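Local atomic coordinates of hydrogenase maturation factor (Thermoanaerobacter tengcongensis, PDB entry 3VTH), a protein that probably transfers the carbamoyl group of carbamoyl phosphate, with ATP, to the C-terminal cysteine of HypE during maturation of [NiFe]-hydrogenases. Residues Leu118-Leu121 with Lys125-Arg128; Tyr131-Cys136 with Leu356-Asp361; Asp203-Val208 with His314-Glu319; Ala219-Gly224 with Lys339-Ala344. One frame throughout, in Å; residues are numbered along the deposited sequence. Where two conformers were deposited one is given.

Interaction 1: Leu118-Leu121 with Lys125-Arg128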
loop_
_atom_site.group_PDB
_atom_site.type_symbol
_atom_site.label_atom_id
_atom_site.label_comp_id
_atom_site.label_asym_id
_atom_site.label_seq_id
_atom_site.Cartn_x
_atom_site.Cartn_y
_atom_site.Cartn_z
ATOM N N LEU A 118 -8.976 10.798 -22.007
ATOM C CA LEU A 118 -8.927 9.599 -22.831
ATOM C C LEU A 118 -9.664 9.796 -24.163
ATOM O O LEU A 118 -9.192 9.342 -25.202
ATOM C CB LEU A 118 -9.489 8.387 -22.074
ATOM C CG LEU A 118 -9.337 7.004 -22.727
ATOM C CD1 LEU A 118 -7.873 6.676 -22.937
ATOM C CD2 LEU A 118 -9.996 5.925 -21.851
ATOM N N ARG A 119 -10.815 10.464 -24.119
ATOM C CA ARG A 119 -11.563 10.805 -25.342
ATOM C C ARG A 119 -10.723 11.701 -26.254
ATOM O O ARG A 119 -10.626 11.447 -27.451
ATOM C CB ARG A 119 -12.882 11.510 -24.996
ATOM C CG ARG A 119 -13.851 11.663 -26.177
ATOM C CD ARG A 119 -14.829 12.841 -26.001
ATOM N NE ARG A 119 -15.414 12.878 -24.663
ATOM C CZ ARG A 119 -15.023 13.692 -23.685
ATOM N NH1 ARG A 119 -14.047 14.577 -23.880
ATOM N NH2 ARG A 119 -15.615 13.621 -22.504
ATOM N N GLU A 120 -10.121 12.745 -25.683
ATOM C CA GLU A 120 -9.250 13.639 -26.451
ATOM C C GLU A 120 -8.039 12.894 -27.039
ATOM O O GLU A 120 -7.726 13.049 -28.216
ATOM C CB GLU A 120 -8.810 14.840 -25.600
ATOM C CG GLU A 120 -9.954 15.840 -25.289
ATOM C CD GLU A 120 -9.576 16.924 -24.273
ATOM O OE1 GLU A 120 -10.436 17.779 -23.964
ATOM O OE2 GLU A 120 -8.446 16.922 -23.748
ATOM N N LEU A 121 -7.370 12.088 -26.213
ATOM C CA LEU A 121 -6.261 11.235 -26.664
ATOM C C LEU A 121 -6.582 10.399 -27.919
ATOM O O LEU A 121 -5.727 10.219 -28.785
ATOM C CB LEU A 121 -5.822 10.299 -25.527
ATOM C CG LEU A 121 -4.593 9.411 -25.727
ATOM C CD1 LEU A 121 -3.348 10.256 -25.843
ATOM C CD2 LEU A 121 -4.450 8.394 -24.560
ATOM N N LYS A 125 -9.126 14.351 -34.477
ATOM C CA LYS A 125 -9.316 15.764 -34.793
ATOM C C LYS A 125 -8.788 16.688 -33.694
ATOM O O LYS A 125 -8.602 17.886 -33.921
ATOM C CB LYS A 125 -10.793 16.056 -35.086
ATOM C CG LYS A 125 -11.335 15.366 -36.347
ATOM C CD LYS A 125 -12.794 15.729 -36.597
ATOM C CE LYS A 125 -13.328 15.052 -37.859
ATOM N NZ LYS A 125 -14.584 15.705 -38.352
ATOM N N ASP A 126 -8.537 16.128 -32.509
ATOM C CA ASP A 126 -8.069 16.908 -31.360
ATOM C C ASP A 126 -6.579 17.219 -31.501
ATOM O O ASP A 126 -5.808 16.380 -31.957
ATOM C CB ASP A 126 -8.327 16.133 -30.058
ATOM C CG ASP A 126 -8.291 17.024 -28.818
ATOM O OD1 ASP A 126 -9.379 17.302 -28.268
ATOM O OD2 ASP A 126 -7.189 17.444 -28.387
ATOM N N ARG A 127 -6.149 18.405 -31.093
ATOM C CA ARG A 127 -4.714 18.695 -31.178
ATOM C C ARG A 127 -3.854 17.891 -30.185
ATOM O O ARG A 127 -2.630 17.822 -30.341
ATOM C CB ARG A 127 -4.427 20.193 -31.095
ATOM C CG ARG A 127 -4.528 20.805 -29.735
ATOM C CD ARG A 127 -4.230 22.306 -29.829
ATOM N NE ARG A 127 -4.115 22.875 -28.495
ATOM C CZ ARG A 127 -2.967 23.121 -27.867
ATOM N NH1 ARG A 127 -1.792 22.887 -28.456
ATOM N NH2 ARG A 127 -2.993 23.614 -26.640
ATOM N N ARG A 128 -4.494 17.274 -29.189
ATOM C CA ARG A 128 -3.786 16.368 -28.279
ATOM C C ARG A 128 -3.964 14.888 -28.625
ATOM O O ARG A 128 -3.664 14.029 -27.801
ATOM C CB ARG A 128 -4.169 16.627 -26.816
ATOM C CG ARG A 128 -3.703 17.979 -26.301
ATOM C CD ARG A 128 -4.112 18.185 -24.839
ATOM N NE ARG A 128 -3.577 19.425 -24.277
ATOM C CZ ARG A 128 -4.154 20.623 -24.375
ATOM N NH1 ARG A 128 -5.299 20.772 -25.026
ATOM N NH2 ARG A 128 -3.576 21.678 -23.807
#

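Interaction 2: Tyr131-Cys136 with Leu356-Asp361. With ZN (zinc ion), chain C.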
loop_
_atom_site.group_PDB
_atom_site.type_symbol
_atom_site.label_atom_id
_atom_site.label_comp_id
_atom_site.label_asym_id
_atom_site.label_seq_id
_atom_site.Cartn_x
_atom_site.Cartn_y
_atom_site.Cartn_z
ATOM N N TYR A 131 -1.208 12.456 -27.780
ATOM C CA TYR A 131 -0.251 13.147 -26.925
ATOM C C TYR A 131 0.023 12.327 -25.640
ATOM O O TYR A 131 -0.881 12.104 -24.832
ATOM C CB TYR A 131 -0.725 14.582 -26.630
ATOM C CG TYR A 131 0.112 15.335 -25.627
ATOM C CD1 TYR A 131 -0.470 15.883 -24.496
ATOM C CD2 TYR A 131 1.489 15.510 -25.815
ATOM C CE1 TYR A 131 0.285 16.596 -23.567
ATOM C CE2 TYR A 131 2.258 16.205 -24.870
ATOM C CZ TYR A 131 1.646 16.746 -23.766
ATOM O OH TYR A 131 2.382 17.430 -22.833
ATOM N N PRO A 132 1.273 11.852 -25.471
ATOM C CA PRO A 132 1.614 10.849 -24.443
ATOM C C PRO A 132 1.571 11.379 -23.016
ATOM O O PRO A 132 1.730 10.601 -22.078
ATOM C CB PRO A 132 3.060 10.464 -24.801
ATOM C CG PRO A 132 3.254 10.949 -26.206
ATOM C CD PRO A 132 2.450 12.191 -26.286
ATOM N N PHE A 133 1.364 12.689 -22.843
ATOM C CA PHE A 133 1.333 13.277 -21.493
ATOM C C PHE A 133 0.065 14.083 -21.215
ATOM O O PHE A 133 0.022 14.946 -20.315
ATOM C CB PHE A 133 2.608 14.098 -21.231
ATOM C CG PHE A 133 3.868 13.280 -21.359
ATOM C CD1 PHE A 133 4.295 12.474 -20.309
ATOM C CD2 PHE A 133 4.572 13.255 -22.551
ATOM C CE1 PHE A 133 5.445 11.681 -20.439
ATOM C CE2 PHE A 133 5.720 12.468 -22.694
ATOM C CZ PHE A 133 6.153 11.687 -21.644
ATOM N N ILE A 134 -0.975 13.779 -21.977
ATOM C CA ILE A 134 -2.275 14.414 -21.763
ATOM C C ILE A 134 -2.744 14.257 -20.308
ATOM O O ILE A 134 -2.668 13.167 -19.741
ATOM C CB ILE A 134 -3.327 13.909 -22.773
ATOM C CG1 ILE A 134 -4.595 14.776 -22.724
ATOM C CG2 ILE A 134 -3.619 12.395 -22.589
ATOM C CD1 ILE A 134 -5.540 14.547 -23.936
ATOM N N ASN A 135 -3.164 15.373 -19.701
ATOM C CA ASN A 135 -3.779 15.355 -18.363
ATOM C C ASN A 135 -4.651 16.606 -18.221
ATOM O O ASN A 135 -4.753 17.387 -19.161
ATOM C CB ASN A 135 -2.712 15.305 -17.252
ATOM C CG ASN A 135 -1.683 16.440 -17.368
ATOM O OD1 ASN A 135 -1.961 17.522 -17.906
ATOM N ND2 ASN A 135 -0.490 16.194 -16.859
ATOM N N CYS A 136 -5.268 16.792 -17.060
ATOM C CA CYS A 136 -6.112 17.950 -16.806
ATOM C C CYS A 136 -6.234 18.088 -15.291
ATOM O O CYS A 136 -5.526 17.405 -14.558
ATOM C CB CYS A 136 -7.491 17.761 -17.467
ATOM S SG CYS A 136 -8.521 16.467 -16.722
ATOM N N LEU A 356 12.103 3.275 -22.874
ATOM C CA LEU A 356 11.229 4.390 -23.199
ATOM C C LEU A 356 11.367 5.440 -22.103
ATOM O O LEU A 356 10.750 5.336 -21.024
ATOM C CB LEU A 356 9.762 3.961 -23.367
ATOM C CG LEU A 356 8.823 5.065 -23.883
ATOM C CD1 LEU A 356 9.118 5.416 -25.347
ATOM C CD2 LEU A 356 7.345 4.685 -23.704
ATOM N N LEU A 357 12.193 6.436 -22.399
ATOM C CA LEU A 357 12.486 7.544 -21.500
ATOM C C LEU A 357 11.498 8.701 -21.706
ATOM O O LEU A 357 10.735 8.702 -22.666
ATOM C CB LEU A 357 13.887 8.054 -21.841
ATOM C CG LEU A 357 15.188 7.535 -21.222
ATOM C CD1 LEU A 357 15.142 6.111 -20.642
ATOM C CD2 LEU A 357 16.331 7.709 -22.189
ATOM N N ASN A 358 11.516 9.681 -20.794
ATOM C CA ASN A 358 10.909 10.979 -21.063
ATOM C C ASN A 358 11.624 12.068 -20.266
ATOM O O ASN A 358 12.400 11.765 -19.353
ATOM C CB ASN A 358 9.387 10.964 -20.799
ATOM C CG ASN A 358 9.037 10.903 -19.329
ATOM O OD1 ASN A 358 9.386 11.806 -18.545
ATOM N ND2 ASN A 358 8.304 9.858 -18.943
ATOM N N ASN A 359 11.377 13.331 -20.605
ATOM C CA ASN A 359 12.104 14.409 -19.951
ATOM C C ASN A 359 11.290 15.151 -18.895
ATOM O O ASN A 359 11.611 16.277 -18.578
ATOM C CB ASN A 359 12.688 15.383 -20.998
ATOM C CG ASN A 359 11.613 16.017 -21.867
ATOM O OD1 ASN A 359 10.446 15.602 -21.847
ATOM N ND2 ASN A 359 11.989 17.035 -22.614
ATOM N N ARG A 360 10.246 14.529 -18.340
ATOM C CA ARG A 360 9.554 15.117 -17.182
ATOM C C ARG A 360 10.155 14.523 -15.910
ATOM O O ARG A 360 9.996 13.323 -15.645
ATOM C CB ARG A 360 8.027 14.874 -17.226
ATOM C CG ARG A 360 7.245 15.548 -16.058
ATOM C CD ARG A 360 5.718 15.328 -16.129
ATOM N NE ARG A 360 5.367 13.901 -16.183
ATOM C CZ ARG A 360 4.224 13.424 -16.673
ATOM N NH1 ARG A 360 3.305 14.250 -17.143
ATOM N NH2 ARG A 360 3.991 12.116 -16.692
ATOM N N ASP A 361 10.843 15.345 -15.124
ATOM C CA ASP A 361 11.452 14.865 -13.866
ATOM C C ASP A 361 10.452 14.187 -12.943
ATOM O O ASP A 361 9.325 14.653 -12.773
ATOM C CB ASP A 361 12.124 15.997 -13.099
ATOM C CG ASP A 361 13.407 16.471 -13.756
ATOM O OD1 ASP A 361 14.027 17.393 -13.189
ATOM O OD2 ASP A 361 13.808 15.928 -14.825
HETATM ZN ZN ZN C . -7.909 14.352 -17.462
HETATM O O HOH W 1 0.552 13.743 -17.623
HETATM O O HOH W 2 2.302 16.982 -15.450
#

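Interaction 3: Asp203-Val208 with His314-Glu319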
loop_
_atom_site.group_PDB
_atom_site.type_symbol
_atom_site.label_atom_id
_atom_site.label_comp_id
_atom_site.label_asym_id
_atom_site.label_seq_id
_atom_site.Cartn_x
_atom_site.Cartn_y
_atom_site.Cartn_z
ATOM N N ASP A 203 7.384 5.677 -34.689
ATOM C CA ASP A 203 7.170 6.491 -33.495
ATOM C C ASP A 203 7.527 5.689 -32.230
ATOM O O ASP A 203 7.516 4.456 -32.259
ATOM C CB ASP A 203 5.780 7.166 -33.486
ATOM C CG ASP A 203 4.632 6.251 -33.014
ATOM O OD1 ASP A 203 4.789 5.438 -32.078
ATOM O OD2 ASP A 203 3.520 6.402 -33.573
ATOM N N GLU A 204 7.886 6.388 -31.152
ATOM C CA GLU A 204 8.461 5.753 -29.946
ATOM C C GLU A 204 7.645 4.591 -29.383
ATOM O O GLU A 204 8.204 3.542 -29.057
ATOM C CB GLU A 204 8.737 6.784 -28.839
ATOM C CG GLU A 204 9.902 7.744 -29.120
ATOM C CD GLU A 204 9.538 8.890 -30.066
ATOM O OE1 GLU A 204 8.357 8.998 -30.476
ATOM O OE2 GLU A 204 10.445 9.689 -30.402
ATOM N N ILE A 205 6.330 4.772 -29.263
ATOM C CA ILE A 205 5.450 3.711 -28.753
ATOM C C ILE A 205 5.484 2.452 -29.638
ATOM O O ILE A 205 5.503 1.329 -29.130
ATOM C CB ILE A 205 3.987 4.181 -28.594
ATOM C CG1 ILE A 205 3.881 5.369 -27.621
ATOM C CG2 ILE A 205 3.090 3.020 -28.106
ATOM C CD1 ILE A 205 4.274 5.072 -26.156
ATOM N N LYS A 206 5.479 2.653 -30.954
ATOM C CA LYS A 206 5.584 1.548 -31.904
ATOM C C LYS A 206 6.932 0.830 -31.791
ATOM O O LYS A 206 7.002 -0.376 -31.963
ATOM C CB LYS A 206 5.367 2.051 -33.335
ATOM C CG LYS A 206 4.786 1.013 -34.288
ATOM C CD LYS A 206 3.969 1.690 -35.421
ATOM C CE LYS A 206 2.831 2.554 -34.813
ATOM N NZ LYS A 206 2.119 3.408 -35.804
ATOM N N CYS A 207 8.000 1.575 -31.507
ATOM C CA CYS A 207 9.309 0.958 -31.282
ATOM C C CYS A 207 9.271 0.004 -30.070
ATOM O O CYS A 207 9.866 -1.085 -30.097
ATOM C CB CYS A 207 10.390 2.032 -31.103
ATOM S SG CYS A 207 10.632 3.146 -32.536
ATOM N N VAL A 208 8.564 0.435 -29.026
ATOM C CA VAL A 208 8.353 -0.360 -27.809
ATOM C C VAL A 208 7.539 -1.615 -28.107
ATOM O O VAL A 208 7.945 -2.720 -27.727
ATOM C CB VAL A 208 7.689 0.483 -26.696
ATOM C CG1 VAL A 208 7.236 -0.392 -25.505
ATOM C CG2 VAL A 208 8.652 1.554 -26.230
ATOM N N HIS A 314 0.259 3.946 -21.821
ATOM C CA HIS A 314 -0.247 2.563 -21.746
ATOM C C HIS A 314 -1.379 2.359 -22.730
ATOM O O HIS A 314 -1.434 1.330 -23.409
ATOM C CB HIS A 314 -0.751 2.194 -20.343
ATOM C CG HIS A 314 0.230 2.459 -19.249
ATOM N ND1 HIS A 314 1.539 2.029 -19.296
ATOM C CD2 HIS A 314 0.082 3.082 -18.059
ATOM C CE1 HIS A 314 2.163 2.402 -18.194
ATOM N NE2 HIS A 314 1.302 3.041 -17.428
ATOM N N TYR A 315 -2.289 3.331 -22.804
ATOM C CA TYR A 315 -3.382 3.262 -23.775
ATOM C C TYR A 315 -2.860 3.251 -25.198
ATOM O O TYR A 315 -3.393 2.539 -26.060
ATOM C CB TYR A 315 -4.359 4.426 -23.594
ATOM C CG TYR A 315 -5.155 4.367 -22.312
ATOM C CD1 TYR A 315 -6.335 3.633 -22.236
ATOM C CD2 TYR A 315 -4.736 5.071 -21.176
ATOM C CE1 TYR A 315 -7.088 3.588 -21.038
ATOM C CE2 TYR A 315 -5.468 5.032 -19.993
ATOM C CZ TYR A 315 -6.646 4.298 -19.941
ATOM O OH TYR A 315 -7.357 4.280 -18.775
ATOM N N LEU A 316 -1.827 4.053 -25.452
ATOM C CA LEU A 316 -1.183 4.074 -26.765
ATOM C C LEU A 316 -0.532 2.721 -27.093
ATOM O O LEU A 316 -0.700 2.178 -28.190
ATOM C CB LEU A 316 -0.159 5.206 -26.838
ATOM C CG LEU A 316 -0.719 6.642 -26.811
ATOM C CD1 LEU A 316 0.410 7.669 -26.708
ATOM C CD2 LEU A 316 -1.608 6.927 -28.005
ATOM N N LEU A 317 0.204 2.179 -26.131
ATOM C CA LEU A 317 0.861 0.881 -26.314
ATOM C C LEU A 317 -0.162 -0.227 -26.585
ATOM O O LEU A 317 0.056 -1.072 -27.456
ATOM C CB LEU A 317 1.732 0.535 -25.094
ATOM C CG LEU A 317 2.570 -0.764 -25.166
ATOM C CD1 LEU A 317 3.469 -0.795 -26.449
ATOM C CD2 LEU A 317 3.402 -0.950 -23.892
ATOM N N MET A 318 -1.273 -0.200 -25.842
ATOM C CA MET A 318 -2.346 -1.189 -25.968
ATOM C C MET A 318 -2.993 -1.264 -27.352
ATOM O O MET A 318 -3.421 -2.341 -27.772
ATOM C CB MET A 318 -3.417 -0.989 -24.878
ATOM C CG MET A 318 -2.978 -1.400 -23.459
ATOM S SD MET A 318 -2.523 -3.151 -23.428
ATOM C CE MET A 318 -2.085 -3.389 -21.711
ATOM N N GLU A 319 -3.068 -0.143 -28.067
ATOM C CA GLU A 319 -3.520 -0.208 -29.464
ATOM C C GLU A 319 -2.486 -0.873 -30.405
ATOM O O GLU A 319 -2.834 -1.283 -31.521
ATOM C CB GLU A 319 -4.020 1.156 -30.004
ATOM C CG GLU A 319 -3.569 2.379 -29.217
ATOM C CD GLU A 319 -4.334 3.667 -29.547
ATOM O OE1 GLU A 319 -4.778 4.360 -28.596
ATOM O OE2 GLU A 319 -4.476 3.998 -30.739
#

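Interaction 4: Ala219-Gly224 with Lys339-Ala344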
loop_
_atom_site.group_PDB
_atom_site.type_symbol
_atom_site.label_atom_id
_atom_site.label_comp_id
_atom_site.label_asym_id
_atom_site.label_seq_id
_atom_site.Cartn_x
_atom_site.Cartn_y
_atom_site.Cartn_z
ATOM N N ALA A 219 12.291 -1.207 -20.628
ATOM C CA ALA A 219 12.231 -0.385 -19.425
ATOM C C ALA A 219 11.459 0.874 -19.764
ATOM O O ALA A 219 11.853 1.635 -20.660
ATOM C CB ALA A 219 13.635 -0.056 -18.902
ATOM N N ILE A 220 10.340 1.073 -19.068
ATOM C CA ILE A 220 9.407 2.137 -19.405
ATOM C C ILE A 220 9.374 3.138 -18.270
ATOM O O ILE A 220 9.092 2.765 -17.130
ATOM C CB ILE A 220 7.974 1.566 -19.627
ATOM C CG1 ILE A 220 7.968 0.580 -20.810
ATOM C CG2 ILE A 220 6.971 2.670 -19.850
ATOM C CD1 ILE A 220 6.647 -0.178 -20.983
ATOM N N LYS A 221 9.658 4.403 -18.571
ATOM C CA LYS A 221 9.514 5.446 -17.549
ATOM C C LYS A 221 8.034 5.763 -17.380
ATOM O O LYS A 221 7.378 6.215 -18.314
ATOM C CB LYS A 221 10.311 6.710 -17.891
ATOM C CG LYS A 221 10.323 7.745 -16.756
ATOM C CD LYS A 221 11.225 8.922 -17.089
ATOM C CE LYS A 221 11.022 10.085 -16.103
ATOM N NZ LYS A 221 11.974 11.195 -16.424
ATOM N N GLY A 222 7.516 5.529 -16.175
ATOM C CA GLY A 222 6.108 5.748 -15.902
ATOM C C GLY A 222 5.994 6.872 -14.904
ATOM O O GLY A 222 6.908 7.695 -14.778
ATOM N N ILE A 223 4.915 6.861 -14.136
ATOM C CA ILE A 223 4.573 7.970 -13.255
ATOM C C ILE A 223 5.507 7.972 -12.045
ATOM O O ILE A 223 6.116 9.003 -11.708
ATOM C CB ILE A 223 3.082 7.826 -12.805
ATOM C CG1 ILE A 223 2.129 7.989 -13.997
ATOM C CG2 ILE A 223 2.717 8.806 -11.698
ATOM C CD1 ILE A 223 2.278 9.334 -14.739
ATOM N N GLY A 224 5.635 6.806 -11.414
ATOM C CA GLY A 224 6.358 6.673 -10.150
ATOM C C GLY A 224 7.787 6.177 -10.273
ATOM O O GLY A 224 8.518 6.105 -9.283
ATOM N N LYS A 339 14.246 6.054 -10.726
ATOM C CA LYS A 339 13.370 7.183 -11.058
ATOM C C LYS A 339 13.936 8.157 -12.098
ATOM O O LYS A 339 13.182 8.929 -12.690
ATOM C CB LYS A 339 12.960 7.948 -9.794
ATOM C CG LYS A 339 14.030 8.853 -9.205
ATOM C CD LYS A 339 13.363 9.883 -8.291
ATOM C CE LYS A 339 14.331 10.943 -7.816
ATOM N NZ LYS A 339 14.628 11.877 -8.934
ATOM N N ASP A 340 15.238 8.126 -12.339
ATOM C CA ASP A 340 15.907 9.037 -13.275
ATOM C C ASP A 340 16.361 8.304 -14.543
ATOM O O ASP A 340 16.767 7.136 -14.454
ATOM C CB ASP A 340 17.136 9.644 -12.594
ATOM C CG ASP A 340 16.779 10.531 -11.416
ATOM O OD1 ASP A 340 15.623 11.006 -11.343
ATOM O OD2 ASP A 340 17.668 10.764 -10.566
ATOM N N ASN A 341 16.334 8.985 -15.688
ATOM C CA ASN A 341 16.810 8.394 -16.943
ATOM C C ASN A 341 18.221 7.813 -16.818
ATOM O O ASN A 341 18.458 6.634 -17.164
ATOM C CB ASN A 341 16.734 9.413 -18.086
ATOM C CG ASN A 341 15.303 9.830 -18.414
ATOM O OD1 ASN A 341 14.380 9.025 -18.352
ATOM N ND2 ASN A 341 15.120 11.092 -18.772
ATOM N N GLU A 342 19.154 8.622 -16.310
ATOM C CA GLU A 342 20.553 8.196 -16.204
ATOM C C GLU A 342 20.711 6.959 -15.323
ATOM O O GLU A 342 21.470 6.055 -15.654
ATOM C CB GLU A 342 21.429 9.309 -15.647
ATOM C CG GLU A 342 21.754 10.380 -16.638
ATOM C CD GLU A 342 22.195 11.672 -15.966
ATOM O OE1 GLU A 342 21.325 12.390 -15.430
ATOM O OE2 GLU A 342 23.405 11.974 -15.992
ATOM N N GLU A 343 19.992 6.960 -14.199
ATOM C CA GLU A 343 19.977 5.878 -13.222
ATOM C C GLU A 343 19.495 4.585 -13.879
ATOM O O GLU A 343 20.131 3.528 -13.740
ATOM C CB GLU A 343 19.059 6.279 -12.047
ATOM C CG GLU A 343 18.836 5.227 -10.976
ATOM C CD GLU A 343 17.839 5.657 -9.879
ATOM O OE1 GLU A 343 16.987 6.572 -10.093
ATOM O OE2 GLU A 343 17.907 5.037 -8.795
ATOM N N ALA A 344 18.389 4.686 -14.618
ATOM C CA ALA A 344 17.794 3.524 -15.280
ATOM C C ALA A 344 18.729 2.906 -16.330
ATOM O O ALA A 344 18.935 1.695 -16.354
ATOM C CB ALA A 344 16.453 3.893 -15.900
HETATM O O HOH W 3 14.848 11.541 -15.490
HETATM O O HOH W 4 13.189 11.564 -13.221
#

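Interaction 1: Leu118-Leu121 with Lys125-Arg128
Glu120, in the last turn of helix 115-121, lays its aliphatic stem against the carboxylate of Asp126 just after the chain reverses. The packing is one of methylenes on oxygen: Glu120 CG stands 3.4 Å from Asp126 OD1. Beyond CG the Glu120 chain is extended and leads its carboxylate away from that of Asp126, toward Arg177 and Arg178, the two planes 29° apart. Near Leu121, backbone meets backbone, with Leu121 CA 4.0 Å from Arg128 O.

As for charge, Glu120 OE1 and Asp126 OD1 are 4.5 Å apart, a like-charged pair whose repulsion is probably offset by the salt bridges of Glu120 to Arg177 and Arg178. Arg128 in turn pairs with Glu170 and donates from NE to Ala185 O.

Hydrogen bonding fixes the Asp126 carboxylate from its own side of the contact. With CG anti to the backbone N (chi1 -162°), OD2 swings round to accept from Arg128 N at 2.8 Å, using its anti lone pair, with an N-H...O angle of 163°. This is an Asx turn. It shapes the loop leaving the helix of the first HypF zinc finger, and Arg128, touching Cys167, links that loop to the second finger's Cys4 zinc site.

Interaction 2: Tyr131-Cys136 with Leu356-Asp361
The guanidinium of Arg360 receives Phe133 CD1 over one face, 3.4 Å above its plane and offset toward the rim, while water 1 lies in plane at its edge. Seen from the ring, Arg360 NH2 comes to the edge near the ring plane, 3.6 Å from Phe133 CD1. The two planes are 83° apart, so the ring presents its edge to the guanidinium face. The Asn358 side chain crosses that of Phe133 obliquely, its amide plane turned 81° from the ring, and Asn358 CB touches Phe133 CZ at 3.4 Å.

Phe133 sits in the type I turn Tyr131-Ile134, shortly before Cys136, whose SG binds zinc at 2.3 Å with Cys114, Cys117 and Cys139. The contact therefore joins the Cys4 zinc finger to the end of strand 354-358 in the YrdC-like (telomere recombination) sheet.

That strand ends in an Asx turn: Arg360 N donates to Asn358 OD1 at 2.9 Å, in the carbonyl plane on a lone pair. Were Asn358 an alanine, Arg360 N would probably lose this acceptor and a gap would open beside Phe133 CE1, where the amide had packed.

The Arg360 chain bends at chi3 (56°), bringing NH1 to water 1 at 2.8 Å. The same water donates to Phe133 O and accepts a weak bond from Asn135 ND2, whereas water 2 makes weak bonds to Asn135 ND2 and Arg360 NH1.

Interaction 3: Asp203-Val208 with His314-Glu319
Ile205 packs its CG2 methyl onto the backbone between Leu316 and Leu317, where helices 204-213 and 312-320 meet in a helix-helix packing beside the sheet of the YrdC-like domain. The short axes approach to 9.2 Å and cross at -58°, and the closest CA pair is Ile205 with Leu317, at 5.9 Å.

The rotamers explain who touches what. Ile205 holds CG1 beside its backbone N (chi1 -59°), which leaves CG2 anti to that nitrogen and aimed at the other helix, 3.6 Å from Leu317 CA. On the Leu316 side the contact is made by CB, which is 4.1 Å from Ile205 CG2, the two side chains crossing at about a right angle. Leu317 CB points neither at the other helix nor from it, but with CG anti to the backbone N (chi1 -176°) its methyls come nearer and meet Val208.

Leu193 and Leu356, from neighbouring strands, also touch Ile205. Asp203, the N-cap of helix 204-213, accepts from Lys206 N through OD1 at 3.1 Å. A Cys207-Cys200 disulfide ties the helix to the chain before it. Val208, crossing Leu317 nearly at right angles, turns its CG1 to Leu317 CD1 at 3.9 Å, with Leu317 CD2 slightly farther off.

Interaction 4: Ala219-Gly224 with Lys339-Ala344
Lys339 places its carbonyl oxygen 4.2 Å from Lys221 CE, and water 4 bridges the two residues, donating to Lys339 O at 2.7 Å and accepting a weak, long bond from Lys221 NZ. The amine of Lys339 bonds to Ile362 O and, in the conformer given for Asp340, also pairs with its OD1.

Asp340 is the N-cap residue of helix 341-347. Glu343, three residues on, folds back as one half of a capping box, and its OE1 is gripped by two amides, Lys339 N at 2.9 Å from above the carboxylate plane and Asp340 N at 3.2 Å on the anti side.

Asn341 opens the helix. Its OD1 touches Lys221 CD at 3.4 Å, the two side chains crossing at about a right angle, and its backbone N donates to water 3, which is 3.0 Å from Lys221 NZ and accepts from it too. Further on, Ala344 packs on Phe226, which Lys221 also touches.

Lys221, at the end of strand 218-221, reaches this loop because its CG is anti to the backbone N (chi1 -173°) and the chain stays extended. Its NZ donates to Asn358 O, Arg360 O and water 3. A methionine in its place would probably leave that water and both carbonyls without their charged donor.

Asn341 ND2 donates to the same Asn358 O. The chemistry therefore implies a polar joint: the ammonium of the buried Lys221, met by carbonyls and water, holds together the end of strand 218-221, the start of helix 341-347 and the loop after strand 354-358.

From the N terminus, interaction 1 closes a short loop of three residues in the first zinc finger and is complete before the others begin. Interaction 2 then opens at residues 131-136 and closes some 220 residues later at 356-361, tying finger to sheet. Both interactions 3 and 4 fall within that span, and they cross, since 203-208, 219-224, 314-319 and 339-344 alternate along the chain. Interaction 3 joins two helices and interaction 4 joins a strand end to a helix start. Strands 354-358 and 218-221 are sheet neighbours, linking interactions 2 and 4 directly, while Leu356 packs against helix 204-213 and Tyr315 against Leu118, bringing interaction 3 to both the sheet and the finger.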